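PDB 4TXG: chitinase from Chromobacterium violaceum, which probably hydrolyses the glycosidic bonds of chitin and probably also binds this polysaccharide. Local coordinates for residues A[121-126]-A[134-139]; A[154-159]-A[181-186]; A[292-297]-A[346-351]; A[363-368]-A[389-394]. All coordinates share one frame; numbering follows the deposited sequence.

The four contacts follow one another along the chain; none nests in or crosses another. Interaction 1 closes a short disulfide-bonded loop ahead of the catalytic barrel. Interaction 2 then pairs strand 155-161 with strand 185-193, the first two strands of the barrel. Interaction 3 spans a longer stretch of chain to pack helix 287-304 against helix 338-360 outside the barrel, and interaction 4 joins strands 365-371 and 391-395 further round the same sheet. Interaction 4 touches all the others: Tyr363 meets Val134 and Tyr136 of interaction 1, Phe391 packs on Arg155 and His185 of interaction 2, and Asp390 forms a salt bridge with Arg350 of 346-351.

Interaction 1 (A[121-126]-A[134-139]); sequences CRPEAL and VPYCAV
A disulfide between Cys121 and Cys137 closes a loop that precedes the first barrel strand, 155-161. Cys121 SG and Cys137 SG are bonded at 2.0 Å, and their chi3 of 78° is near the right-angled twist in which the sulfur lone pairs repel least. Next to this covalent tie, Tyr136 presents its ring to residues 121-126. Arg122 covers one face: its CA stands 4.0 Å from the centroid of the Tyr136 ring, 17° off the normal, in a CH-pi contact, and its CG comes to 3.8 Å from Tyr136 CZ as the two side chains run side by side. Val134 CG1 lies over the opposite face. Pro123 CD, 3.9 Å from Tyr136 CD1, and Leu126 CD2, 3.8 Å from Tyr136 CE1, approach the ring obliquely. Pro123 opens a type II turn, whose backbone brings Leu126 round to the same tyrosine. Arginine suits its place because its methylene groups cover the aromatic face while its charged end serves the turn: the chain bends at chi3 (53°) to turn NE aside, and Arg122 NH1 donates to a lone pair of Leu126 O at 2.8 Å. Across the contact itself, then, the loop is held by one covalent bond and by apolar and CH-pi packing. A disulfide persists under oxidising conditions, which is consistent with a protein that is probably secreted.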
loop_
_atom_site.group_PDB
_atom_site.type_symbol
_atom_site.label_atom_id
_atom_site.label_comp_id
_atom_site.label_asym_id
_atom_site.label_seq_id
_atom_site.Cartn_x
_atom_site.Cartn_y
_atom_site.Cartn_z
ATOM N N CYS A 121 17.231 6.808 17.455
ATOM C CA CYS A 121 16.169 7.321 16.591
ATOM C C CYS A 121 15.654 6.286 15.592
ATOM O O CYS A 121 14.913 6.630 14.673
ATOM C CB CYS A 121 16.661 8.555 15.830
ATOM S SG CYS A 121 17.148 9.922 16.909
ATOM N N ARG A 122 16.038 5.025 15.756
ATOM C CA ARG A 122 15.586 4.011 14.807
ATOM C C ARG A 122 14.087 3.756 14.984
ATOM O O ARG A 122 13.631 3.563 16.107
ATOM C CB ARG A 122 16.378 2.705 14.987
ATOM C CG ARG A 122 15.979 1.627 13.994
ATOM C CD ARG A 122 16.831 0.357 14.136
ATOM N NE ARG A 122 16.841 -0.145 15.505
ATOM C CZ ARG A 122 15.930 -0.973 16.015
ATOM N NH1 ARG A 122 14.919 -1.412 15.267
ATOM N NH2 ARG A 122 16.031 -1.366 17.280
ATOM N N PRO A 123 13.316 3.781 13.879
ATOM C CA PRO A 123 11.886 3.444 13.969
ATOM C C PRO A 123 11.648 2.082 14.605
ATOM O O PRO A 123 12.420 1.145 14.375
ATOM C CB PRO A 123 11.428 3.449 12.506
ATOM C CG PRO A 123 12.328 4.475 11.860
ATOM C CD PRO A 123 13.682 4.259 12.535
ATOM N N GLU A 124 10.594 1.982 15.410
ATOM C CA GLU A 124 10.250 0.729 16.071
ATOM C C GLU A 124 10.180 -0.443 15.089
ATOM O O GLU A 124 9.502 -0.362 14.071
ATOM C CB GLU A 124 8.912 0.873 16.804
ATOM C CG GLU A 124 8.406 -0.420 17.434
ATOM C CD GLU A 124 7.034 -0.253 18.073
ATOM O OE1 GLU A 124 6.641 0.897 18.354
ATOM O OE2 GLU A 124 6.342 -1.269 18.282
ATOM N N ALA A 125 10.903 -1.513 15.414
ATOM C CA ALA A 125 10.889 -2.774 14.664
ATOM C C ALA A 125 11.551 -2.712 13.279
ATOM O O ALA A 125 11.557 -3.707 12.549
ATOM C CB ALA A 125 9.448 -3.293 14.528
ATOM N N LEU A 126 12.121 -1.573 12.908
ATOM C CA LEU A 126 12.807 -1.499 11.611
ATOM C C LEU A 126 14.127 -2.265 11.649
ATOM O O LEU A 126 14.909 -2.149 12.595
ATOM C CB LEU A 126 13.055 -0.043 11.201
ATOM C CG LEU A 126 13.704 0.209 9.826
ATOM C CD1 LEU A 126 12.773 -0.162 8.679
ATOM C CD2 LEU A 126 14.131 1.669 9.702
ATOM N N VAL A 134 23.821 4.322 10.421
ATOM C CA VAL A 134 22.706 4.873 9.660
ATOM C C VAL A 134 22.190 6.129 10.349
ATOM O O VAL A 134 21.849 6.084 11.528
ATOM C CB VAL A 134 21.587 3.838 9.531
ATOM C CG1 VAL A 134 20.436 4.375 8.696
ATOM C CG2 VAL A 134 22.145 2.544 8.946
ATOM N N PRO A 135 22.129 7.252 9.615
ATOM C CA PRO A 135 21.798 8.554 10.214
ATOM C C PRO A 135 20.301 8.758 10.473
ATOM O O PRO A 135 19.698 9.669 9.912
ATOM C CB PRO A 135 22.308 9.554 9.167
ATOM C CG PRO A 135 22.166 8.822 7.871
ATOM C CD PRO A 135 22.500 7.377 8.191
ATOM N N TYR A 136 19.720 7.942 11.344
ATOM C CA TYR A 136 18.275 8.019 11.601
ATOM C C TYR A 136 17.826 9.374 12.137
ATOM O O TYR A 136 16.710 9.802 11.877
ATOM C CB TYR A 136 17.844 6.948 12.598
ATOM C CG TYR A 136 17.905 5.548 12.057
ATOM C CD1 TYR A 136 17.102 5.158 10.985
ATOM C CD2 TYR A 136 18.762 4.614 12.616
ATOM C CE1 TYR A 136 17.157 3.864 10.493
ATOM C CE2 TYR A 136 18.826 3.337 12.124
ATOM C CZ TYR A 136 18.023 2.965 11.073
ATOM O OH TYR A 136 18.102 1.674 10.607
ATOM N N CYS A 137 18.689 10.036 12.898
ATOM C CA CYS A 137 18.272 11.254 13.580
ATOM C C CYS A 137 18.122 12.424 12.612
ATOM O O CYS A 137 17.608 13.475 12.981
ATOM C CB CYS A 137 19.243 11.593 14.709
ATOM S SG CYS A 137 18.948 10.556 16.176
ATOM N N ALA A 138 18.528 12.218 11.366
ATOM C CA ALA A 138 18.310 13.214 10.320
ATOM C C ALA A 138 16.831 13.315 9.916
ATOM O O ALA A 138 16.389 14.357 9.426
ATOM C CB ALA A 138 19.174 12.890 9.091
ATOM N N VAL A 139 16.075 12.239 10.130
ATOM C CA VAL A 139 14.689 12.147 9.661
ATOM C C VAL A 139 13.742 11.759 10.803
ATOM O O VAL A 139 12.547 12.074 10.770
ATOM C CB VAL A 139 14.570 11.109 8.495
ATOM C CG1 VAL A 139 13.124 10.722 8.201
ATOM C CG2 VAL A 139 15.238 11.653 7.228
#

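Interaction 2 (A[154-159]-A[181-186])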
loop_
_atom_site.group_PDB
_atom_site.type_symbol
_atom_site.label_atom_id
_atom_site.label_comp_id
_atom_site.label_asym_id
_atom_site.label_seq_id
_atom_site.Cartn_x
_atom_site.Cartn_y
_atom_site.Cartn_z
ATOM N N ARG A 154 0.300 13.545 11.085
ATOM C CA ARG A 154 0.177 12.358 10.237
ATOM C C ARG A 154 0.894 12.549 8.919
ATOM O O ARG A 154 0.947 13.664 8.404
ATOM C CB ARG A 154 -1.295 12.048 9.937
ATOM C CG ARG A 154 -2.178 11.931 11.159
ATOM C CD ARG A 154 -1.943 10.634 11.932
ATOM N NE ARG A 154 -2.616 10.720 13.230
ATOM C CZ ARG A 154 -2.172 10.152 14.343
ATOM N NH1 ARG A 154 -1.066 9.396 14.317
ATOM N NH2 ARG A 154 -2.834 10.341 15.476
ATOM N N ARG A 155 1.402 11.466 8.340
ATOM C CA ARG A 155 1.890 11.562 6.973
ATOM C C ARG A 155 0.719 11.893 6.057
ATOM O O ARG A 155 -0.399 11.432 6.273
ATOM C CB ARG A 155 2.560 10.272 6.525
ATOM C CG ARG A 155 3.763 9.890 7.362
ATOM C CD ARG A 155 4.570 8.790 6.690
ATOM N NE ARG A 155 5.610 8.301 7.585
ATOM C CZ ARG A 155 5.410 7.342 8.478
ATOM N NH1 ARG A 155 4.212 6.771 8.564
ATOM N NH2 ARG A 155 6.407 6.951 9.274
ATOM N N ILE A 156 0.995 12.720 5.056
ATOM C CA ILE A 156 0.045 13.061 4.014
ATOM C C ILE A 156 0.826 12.903 2.723
ATOM O O ILE A 156 1.641 13.754 2.356
ATOM C CB ILE A 156 -0.516 14.488 4.172
ATOM C CG1 ILE A 156 -1.231 14.625 5.517
ATOM C CG2 ILE A 156 -1.457 14.831 3.010
ATOM C CD1 ILE A 156 -1.664 16.063 5.838
ATOM N N ILE A 157 0.616 11.765 2.078
ATOM C CA ILE A 157 1.465 11.335 0.973
ATOM C C ILE A 157 0.702 11.384 -0.337
ATOM O O ILE A 157 -0.257 10.648 -0.524
ATOM C CB ILE A 157 1.973 9.907 1.204
ATOM C CG1 ILE A 157 2.695 9.814 2.552
ATOM C CG2 ILE A 157 2.879 9.451 0.072
ATOM C CD1 ILE A 157 2.470 8.472 3.248
ATOM N N GLY A 158 1.133 12.248 -1.248
ATOM C CA GLY A 158 0.433 12.384 -2.512
ATOM C C GLY A 158 1.217 11.783 -3.659
ATOM O O GLY A 158 2.416 12.043 -3.796
ATOM N N TYR A 159 0.551 10.960 -4.467
ATOM C CA TYR A 159 1.142 10.490 -5.710
ATOM C C TYR A 159 1.009 11.542 -6.797
ATOM O O TYR A 159 -0.087 12.040 -7.064
ATOM C CB TYR A 159 0.486 9.196 -6.178
ATOM C CG TYR A 159 1.098 7.968 -5.565
ATOM C CD1 TYR A 159 2.206 7.367 -6.139
ATOM C CD2 TYR A 159 0.551 7.394 -4.425
ATOM C CE1 TYR A 159 2.769 6.239 -5.584
ATOM C CE2 TYR A 159 1.102 6.260 -3.866
ATOM C CZ TYR A 159 2.214 5.685 -4.451
ATOM O OH TYR A 159 2.774 4.555 -3.887
ATOM N N SER A 181 2.513 23.072 0.885
ATOM C CA SER A 181 2.395 23.486 2.282
ATOM C C SER A 181 1.442 22.594 3.085
ATOM O O SER A 181 1.246 22.816 4.277
ATOM C CB SER A 181 1.919 24.942 2.379
ATOM O OG SER A 181 0.575 25.059 1.957
ATOM N N LYS A 182 0.849 21.597 2.429
ATOM C CA LYS A 182 -0.159 20.769 3.081
ATOM C C LYS A 182 0.159 19.276 3.011
ATOM O O LYS A 182 -0.665 18.450 3.399
ATOM C CB LYS A 182 -1.534 21.033 2.459
ATOM C CG LYS A 182 -1.918 22.517 2.452
ATOM C CD LYS A 182 -3.341 22.731 1.966
ATOM C CE LYS A 182 -3.678 24.213 1.869
ATOM N NZ LYS A 182 -3.380 24.945 3.130
ATOM N N LEU A 183 1.350 18.939 2.523
ATOM C CA LEU A 183 1.786 17.545 2.385
ATOM C C LEU A 183 3.018 17.225 3.233
ATOM O O LEU A 183 3.710 18.127 3.712
ATOM C CB LEU A 183 2.122 17.225 0.917
ATOM C CG LEU A 183 1.080 17.380 -0.181
ATOM C CD1 LEU A 183 1.689 17.028 -1.509
ATOM C CD2 LEU A 183 -0.106 16.480 0.095
ATOM N N THR A 184 3.307 15.941 3.408
ATOM C CA THR A 184 4.564 15.560 4.048
ATOM C C THR A 184 5.497 14.809 3.090
ATOM O O THR A 184 6.725 14.896 3.218
ATOM C CB THR A 184 4.330 14.691 5.304
ATOM O OG1 THR A 184 3.689 13.461 4.938
ATOM C CG2 THR A 184 3.473 15.442 6.329
ATOM N N HIS A 185 4.908 14.070 2.147
ATOM C CA HIS A 185 5.652 13.267 1.176
ATOM C C HIS A 185 4.998 13.334 -0.201
ATOM O O HIS A 185 3.774 13.372 -0.317
ATOM C CB HIS A 185 5.723 11.790 1.589
ATOM C CG HIS A 185 6.383 11.541 2.910
ATOM N ND1 HIS A 185 5.784 11.847 4.112
ATOM C CD2 HIS A 185 7.574 10.972 3.218
ATOM C CE1 HIS A 185 6.589 11.506 5.104
ATOM N NE2 HIS A 185 7.678 10.967 4.589
ATOM N N ILE A 186 5.825 13.326 -1.239
ATOM C CA ILE A 186 5.345 13.222 -2.616
ATOM C C ILE A 186 6.018 12.045 -3.297
ATOM O O ILE A 186 7.245 11.941 -3.297
ATOM C CB ILE A 186 5.648 14.484 -3.423
ATOM C CG1 ILE A 186 4.984 15.709 -2.784
ATOM C CG2 ILE A 186 5.230 14.300 -4.895
ATOM C CD1 ILE A 186 5.616 17.032 -3.247
#
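Ile156 N donates to Thr184 OG1 at 2.8 Å and nearly straight (166°), while Thr184 N returns a bond of 2.9 Å to Ile156 O, so threonine grips one residue with both side chain and backbone. With chi1 at 63°, OG1 sits between its own backbone N and carbonyl carbon. The same OG1 meets His185 ND1 at 2.8 Å in the plane of the imidazole, a bond in which either could be the donor. Ile156 O also accepts from His185 N, 3.3 Å away and above the carbonyl plane, and Gly158 N donates to His185 O at 3.0 Å. Glu146 is hydrogen-bonded by His185 NE2 and forms a salt bridge with Arg155 NE, an acidic partner that would be expected to ease the closeness of the two side chains. Packing follows outward from these bonds. Arg155 CD rests 3.7 Å from His185 CE1, and Ile157 CG1 lies 3.7 Å from His185 CB, the two side chains running the same way. Nearer the start of the pairing, the Ile156 and Leu183 side chains cross at about a right angle, CG2 of Ile156 3.6 Å from CD2 of Leu183. Such parallel pairing of the first two strands is typical of the (βα)8, or TIM, barrel of family 18 chitinases.

Interaction 3 (A[292-297]-A[346-351]); sequences AFSDSA and LQTLRD
Ser294 and Leu349 have the closest CA atoms across the two segments, where helices 287-304 and 338-360 pack together on the outside of the TIM barrel. The segment axes run in nearly the same sense, crossing at -34° with a closest approach of 9.1 Å, a spacing suited to small residues on one side. Leu349 makes the largest single contribution to the interface. Its CG is roughly anti to the backbone N, though chi1 of -152° is rotated well off the usual 180°, and its two methyls part company: CD1 lies 4.0 Å from Ala297 CB, and CD2 meets the edge of the Phe293 ring, 4.2 Å from CE2. Phe293 CG is anti to its backbone N (chi1 178°), and the ring also packs on Ile311 of strand 308-312, a residue Leu349 touches too; large apolar side chains thus fill the gap between helices and sheet. The small Ser294 and Ala297 face the other helix, and Thr348 adds a methyl. Ser294 and Thr348 each satisfy their hydroxyl within their own helix, Ser294 OG with Ile290 O and Thr348 OG1 with Ala344 O, so what they offer across the interface is mainly bulk: Thr348 CG2, anti to the backbone N, lies 3.7 Å from Ser294 OG. Leu349 CD1 also approaches the backbone of the facing helix directly, reaching 3.8 Å from Ser294 CA.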
loop_
_atom_site.group_PDB
_atom_site.type_symbol
_atom_site.label_atom_id
_atom_site.label_comp_id
_atom_site.label_asym_id
_atom_site.label_seq_id
_atom_site.Cartn_x
_atom_site.Cartn_y
_atom_site.Cartn_z
ATOM N N ALA A 292 22.053 -5.024 -9.283
ATOM C CA ALA A 292 22.067 -3.962 -10.286
ATOM C C ALA A 292 20.994 -2.933 -9.984
ATOM O O ALA A 292 21.229 -1.720 -10.065
ATOM C CB ALA A 292 21.870 -4.536 -11.688
ATOM N N PHE A 293 19.808 -3.416 -9.637
ATOM C CA PHE A 293 18.715 -2.503 -9.333
ATOM C C PHE A 293 19.034 -1.645 -8.108
ATOM O O PHE A 293 18.870 -0.420 -8.135
ATOM C CB PHE A 293 17.407 -3.265 -9.106
ATOM C CG PHE A 293 16.269 -2.366 -8.743
ATOM C CD1 PHE A 293 15.612 -1.636 -9.727
ATOM C CD2 PHE A 293 15.884 -2.215 -7.426
ATOM C CE1 PHE A 293 14.565 -0.782 -9.395
ATOM C CE2 PHE A 293 14.838 -1.370 -7.089
ATOM C CZ PHE A 293 14.185 -0.655 -8.077
ATOM N N SER A 294 19.479 -2.288 -7.036
ATOM C CA SER A 294 19.719 -1.583 -5.780
ATOM C C SER A 294 20.809 -0.536 -5.929
ATOM O O SER A 294 20.653 0.599 -5.468
ATOM C CB SER A 294 20.067 -2.579 -4.677
ATOM O OG SER A 294 18.960 -3.458 -4.473
ATOM N N ASP A 295 21.903 -0.893 -6.589
ATOM C CA ASP A 295 22.953 0.095 -6.840
ATOM C C ASP A 295 22.433 1.247 -7.706
ATOM O O ASP A 295 22.818 2.403 -7.501
ATOM C CB ASP A 295 24.162 -0.560 -7.503
ATOM C CG ASP A 295 24.918 -1.496 -6.557
ATOM O OD1 ASP A 295 24.720 -1.414 -5.322
ATOM O OD2 ASP A 295 25.730 -2.306 -7.051
ATOM N N SER A 296 21.562 0.938 -8.669
ATOM C CA SER A 296 21.022 1.973 -9.549
ATOM C C SER A 296 20.095 2.912 -8.775
ATOM O O SER A 296 19.999 4.094 -9.102
ATOM C CB SER A 296 20.283 1.366 -10.755
ATOM O OG SER A 296 19.002 0.873 -10.409
ATOM N N ALA A 297 19.424 2.393 -7.750
ATOM C CA ALA A 297 18.525 3.216 -6.948
ATOM C C ALA A 297 19.328 4.223 -6.135
ATOM O O ALA A 297 18.952 5.391 -6.032
ATOM C CB ALA A 297 17.659 2.350 -6.038
ATOM N N LEU A 346 14.102 -6.384 -1.002
ATOM C CA LEU A 346 13.974 -5.380 0.052
ATOM C C LEU A 346 15.168 -5.396 1.002
ATOM O O LEU A 346 15.620 -4.341 1.445
ATOM C CB LEU A 346 12.675 -5.593 0.831
ATOM C CG LEU A 346 11.395 -5.412 -0.007
ATOM C CD1 LEU A 346 10.149 -5.610 0.838
ATOM C CD2 LEU A 346 11.387 -4.038 -0.680
ATOM N N GLN A 347 15.677 -6.586 1.325
ATOM C CA GLN A 347 16.833 -6.681 2.218
ATOM C C GLN A 347 18.061 -6.035 1.580
ATOM O O GLN A 347 18.830 -5.333 2.245
ATOM C CB GLN A 347 17.141 -8.139 2.579
ATOM C CG GLN A 347 18.322 -8.245 3.534
ATOM C CD GLN A 347 18.471 -9.617 4.158
ATOM O OE1 GLN A 347 17.604 -10.481 4.013
ATOM N NE2 GLN A 347 19.573 -9.822 4.870
ATOM N N THR A 348 18.228 -6.245 0.279
ATOM C CA THR A 348 19.382 -5.703 -0.428
ATOM C C THR A 348 19.252 -4.196 -0.620
ATOM O O THR A 348 20.221 -3.447 -0.472
ATOM C CB THR A 348 19.570 -6.388 -1.794
ATOM O OG1 THR A 348 19.653 -7.806 -1.600
ATOM C CG2 THR A 348 20.866 -5.910 -2.466
ATOM N N LEU A 349 18.054 -3.746 -0.953
ATOM C CA LEU A 349 17.797 -2.317 -1.074
ATOM C C LEU A 349 18.065 -1.601 0.253
ATOM O O LEU A 349 18.683 -0.536 0.277
ATOM C CB LEU A 349 16.362 -2.107 -1.527
ATOM C CG LEU A 349 15.914 -0.886 -2.321
ATOM C CD1 LEU A 349 16.862 -0.541 -3.452
ATOM C CD2 LEU A 349 14.523 -1.234 -2.862
ATOM N N ARG A 350 17.620 -2.211 1.349
ATOM C CA ARG A 350 17.842 -1.679 2.696
ATOM C C ARG A 350 19.332 -1.558 2.988
ATOM O O ARG A 350 19.807 -0.532 3.476
ATOM C CB ARG A 350 17.165 -2.575 3.743
ATOM C CG ARG A 350 17.412 -2.171 5.202
ATOM C CD ARG A 350 16.463 -1.049 5.645
ATOM N NE ARG A 350 16.919 0.275 5.226
ATOM C CZ ARG A 350 16.116 1.325 5.064
ATOM N NH1 ARG A 350 16.630 2.501 4.706
ATOM N NH2 ARG A 350 14.801 1.199 5.261
ATOM N N ASP A 351 20.069 -2.613 2.661
ATOM C CA ASP A 351 21.514 -2.633 2.856
ATOM C C ASP A 351 22.207 -1.527 2.049
ATOM O O ASP A 351 23.036 -0.780 2.583
ATOM C CB ASP A 351 22.076 -4.004 2.464
ATOM C CG ASP A 351 23.584 -4.088 2.629
ATOM O OD1 ASP A 351 24.310 -3.626 1.725
ATOM O OD2 ASP A 351 24.042 -4.612 3.667
#

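Interaction 4 (A[363-368]-A[389-394]); sequences YYQITA and LDFVNV
Asp390 meets Tyr363 and Ile366 with its two carboxylate oxygens. Tyr363 OH, reaching it tip to tip, donates to the syn lone pair of Asp390 OD1 at 2.6 Å; Ile366 N donates to Asp390 OD2 at 2.8 Å from the anti side, somewhat out of the carboxylate plane. Each oxygen has a second partner: Tyr140 OH at OD1 and, through a salt bridge, Arg350 NH2 at OD2. This arginine would be expected to favour the charged form of the buried carboxylate. Asp390 N in turn donates to Ile366 O at 2.8 Å, nearly along the C=O axis, so one aspartate serves both polar backbone atoms of Ile366. The two segments lead into parallel strands of the TIM barrel, 365-371 and 391-395, belonging to one beta-alpha-beta unit; further along, Asn393 N gives Ala368 O an almost straight bond of 2.8 Å (178°). A water bridges the side chains of Thr367 and Asn393, donating to Thr367 OG1 at 2.9 Å and accepting from Asn393 ND2 at 3.0 Å. Thr367 OG1 also bonds Asp310, the first aspartate of the DxDxE sequence characteristic of family 18. The methyl of Thr367 does separate work: CG2 lies over the centre of the Phe391 ring, 3.4 Å from its centroid. Gln365 NE2 approaches the edge of that ring, 3.7 Å from Phe391 CE2, and donates to Tyr140 OH.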
loop_
_atom_site.group_PDB
_atom_site.type_symbol
_atom_site.label_atom_id
_atom_site.label_comp_id
_atom_site.label_asym_id
_atom_site.label_seq_id
_atom_site.Cartn_x
_atom_site.Cartn_y
_atom_site.Cartn_z
ATOM N N TYR A 363 19.642 10.619 5.340
ATOM C CA TYR A 363 18.923 9.350 5.363
ATOM C C TYR A 363 18.108 9.102 4.094
ATOM O O TYR A 363 17.542 10.039 3.518
ATOM C CB TYR A 363 18.014 9.315 6.596
ATOM C CG TYR A 363 17.369 7.982 6.800
ATOM C CD1 TYR A 363 18.105 6.913 7.287
ATOM C CD2 TYR A 363 16.035 7.780 6.482
ATOM C CE1 TYR A 363 17.526 5.682 7.467
ATOM C CE2 TYR A 363 15.447 6.546 6.655
ATOM C CZ TYR A 363 16.198 5.506 7.155
ATOM O OH TYR A 363 15.640 4.267 7.338
ATOM N N TYR A 364 18.040 7.840 3.665
ATOM C CA TYR A 364 17.209 7.452 2.521
ATOM C C TYR A 364 16.140 6.455 2.950
ATOM O O TYR A 364 16.448 5.412 3.518
ATOM C CB TYR A 364 18.052 6.840 1.391
ATOM C CG TYR A 364 19.130 7.764 0.862
ATOM C CD1 TYR A 364 18.798 8.895 0.121
ATOM C CD2 TYR A 364 20.474 7.507 1.102
ATOM C CE1 TYR A 364 19.782 9.749 -0.366
ATOM C CE2 TYR A 364 21.472 8.358 0.624
ATOM C CZ TYR A 364 21.117 9.476 -0.108
ATOM O OH TYR A 364 22.100 10.322 -0.589
ATOM N N GLN A 365 14.885 6.785 2.672
ATOM C CA GLN A 365 13.770 5.925 3.054
ATOM C C GLN A 365 13.467 4.872 1.986
ATOM O O GLN A 365 13.631 5.116 0.792
ATOM C CB GLN A 365 12.514 6.770 3.336
ATOM C CG GLN A 365 12.556 7.530 4.674
ATOM C CD GLN A 365 11.279 8.319 4.958
ATOM O OE1 GLN A 365 10.805 9.071 4.106
ATOM N NE2 GLN A 365 10.717 8.147 6.158
ATOM N N ILE A 366 13.038 3.694 2.426
ATOM C CA ILE A 366 12.421 2.728 1.514
ATOM C C ILE A 366 10.979 2.541 1.909
ATOM O O ILE A 366 10.680 2.201 3.058
ATOM C CB ILE A 366 13.105 1.363 1.546
ATOM C CG1 ILE A 366 14.594 1.516 1.327
ATOM C CG2 ILE A 366 12.489 0.435 0.481
ATOM C CD1 ILE A 366 15.311 0.210 1.341
ATOM N N THR A 367 10.076 2.777 0.968
ATOM C CA THR A 367 8.677 2.517 1.226
ATOM C C THR A 367 8.147 1.556 0.165
ATOM O O THR A 367 8.838 1.229 -0.799
ATOM C CB THR A 367 7.860 3.827 1.250
ATOM O OG1 THR A 367 7.818 4.415 -0.058
ATOM C CG2 THR A 367 8.507 4.827 2.217
ATOM N N ALA A 368 6.923 1.080 0.362
ATOM C CA ALA A 368 6.304 0.235 -0.640
ATOM C C ALA A 368 4.818 0.489 -0.694
ATOM O O ALA A 368 4.182 0.722 0.327
ATOM C CB ALA A 368 6.581 -1.252 -0.350
ATOM N N LEU A 389 11.083 -1.927 5.613
ATOM C CA LEU A 389 10.425 -0.747 5.074
ATOM C C LEU A 389 10.239 0.353 6.109
ATOM O O LEU A 389 9.694 0.123 7.195
ATOM C CB LEU A 389 9.058 -1.128 4.492
ATOM C CG LEU A 389 9.138 -2.182 3.394
ATOM C CD1 LEU A 389 7.741 -2.655 2.993
ATOM C CD2 LEU A 389 9.874 -1.607 2.190
ATOM N N ASP A 390 10.687 1.555 5.776
ATOM C CA ASP A 390 10.431 2.686 6.658
ATOM C C ASP A 390 8.941 2.840 6.923
ATOM O O ASP A 390 8.531 3.093 8.055
ATOM C CB ASP A 390 10.998 3.962 6.061
ATOM C CG ASP A 390 12.498 3.996 6.140
ATOM O OD1 ASP A 390 13.024 4.484 7.164
ATOM O OD2 ASP A 390 13.149 3.497 5.200
ATOM N N PHE A 391 8.134 2.693 5.876
ATOM C CA PHE A 391 6.692 2.575 6.055
ATOM C C PHE A 391 6.046 1.998 4.812
ATOM O O PHE A 391 6.689 1.897 3.761
ATOM C CB PHE A 391 6.042 3.927 6.442
ATOM C CG PHE A 391 6.291 5.062 5.476
ATOM C CD1 PHE A 391 5.529 5.197 4.325
ATOM C CD2 PHE A 391 7.237 6.039 5.764
ATOM C CE1 PHE A 391 5.722 6.269 3.456
ATOM C CE2 PHE A 391 7.453 7.111 4.888
ATOM C CZ PHE A 391 6.687 7.225 3.737
ATOM N N VAL A 392 4.787 1.585 4.940
ATOM C CA VAL A 392 4.043 1.108 3.782
ATOM C C VAL A 392 2.916 2.068 3.454
ATOM O O VAL A 392 2.402 2.744 4.327
ATOM C CB VAL A 392 3.454 -0.309 3.994
ATOM C CG1 VAL A 392 4.585 -1.324 4.148
ATOM C CG2 VAL A 392 2.513 -0.362 5.193
ATOM N N ASN A 393 2.569 2.124 2.172
ATOM C CA ASN A 393 1.399 2.844 1.692
ATOM C C ASN A 393 0.404 1.807 1.234
ATOM O O ASN A 393 0.596 1.183 0.186
ATOM C CB ASN A 393 1.773 3.782 0.545
ATOM C CG ASN A 393 2.773 4.836 0.971
ATOM O OD1 ASN A 393 2.617 5.448 2.024
ATOM N ND2 ASN A 393 3.820 5.020 0.182
ATOM N N VAL A 394 -0.643 1.596 2.023
ATOM C CA VAL A 394 -1.555 0.494 1.745
ATOM C C VAL A 394 -2.554 0.922 0.675
ATOM O O VAL A 394 -3.217 1.948 0.823
ATOM C CB VAL A 394 -2.312 0.039 3.012
ATOM C CG1 VAL A 394 -3.278 -1.098 2.652
ATOM C CG2 VAL A 394 -1.318 -0.393 4.109
HETATM O O HOH W 1 6.169 6.807 0.011
#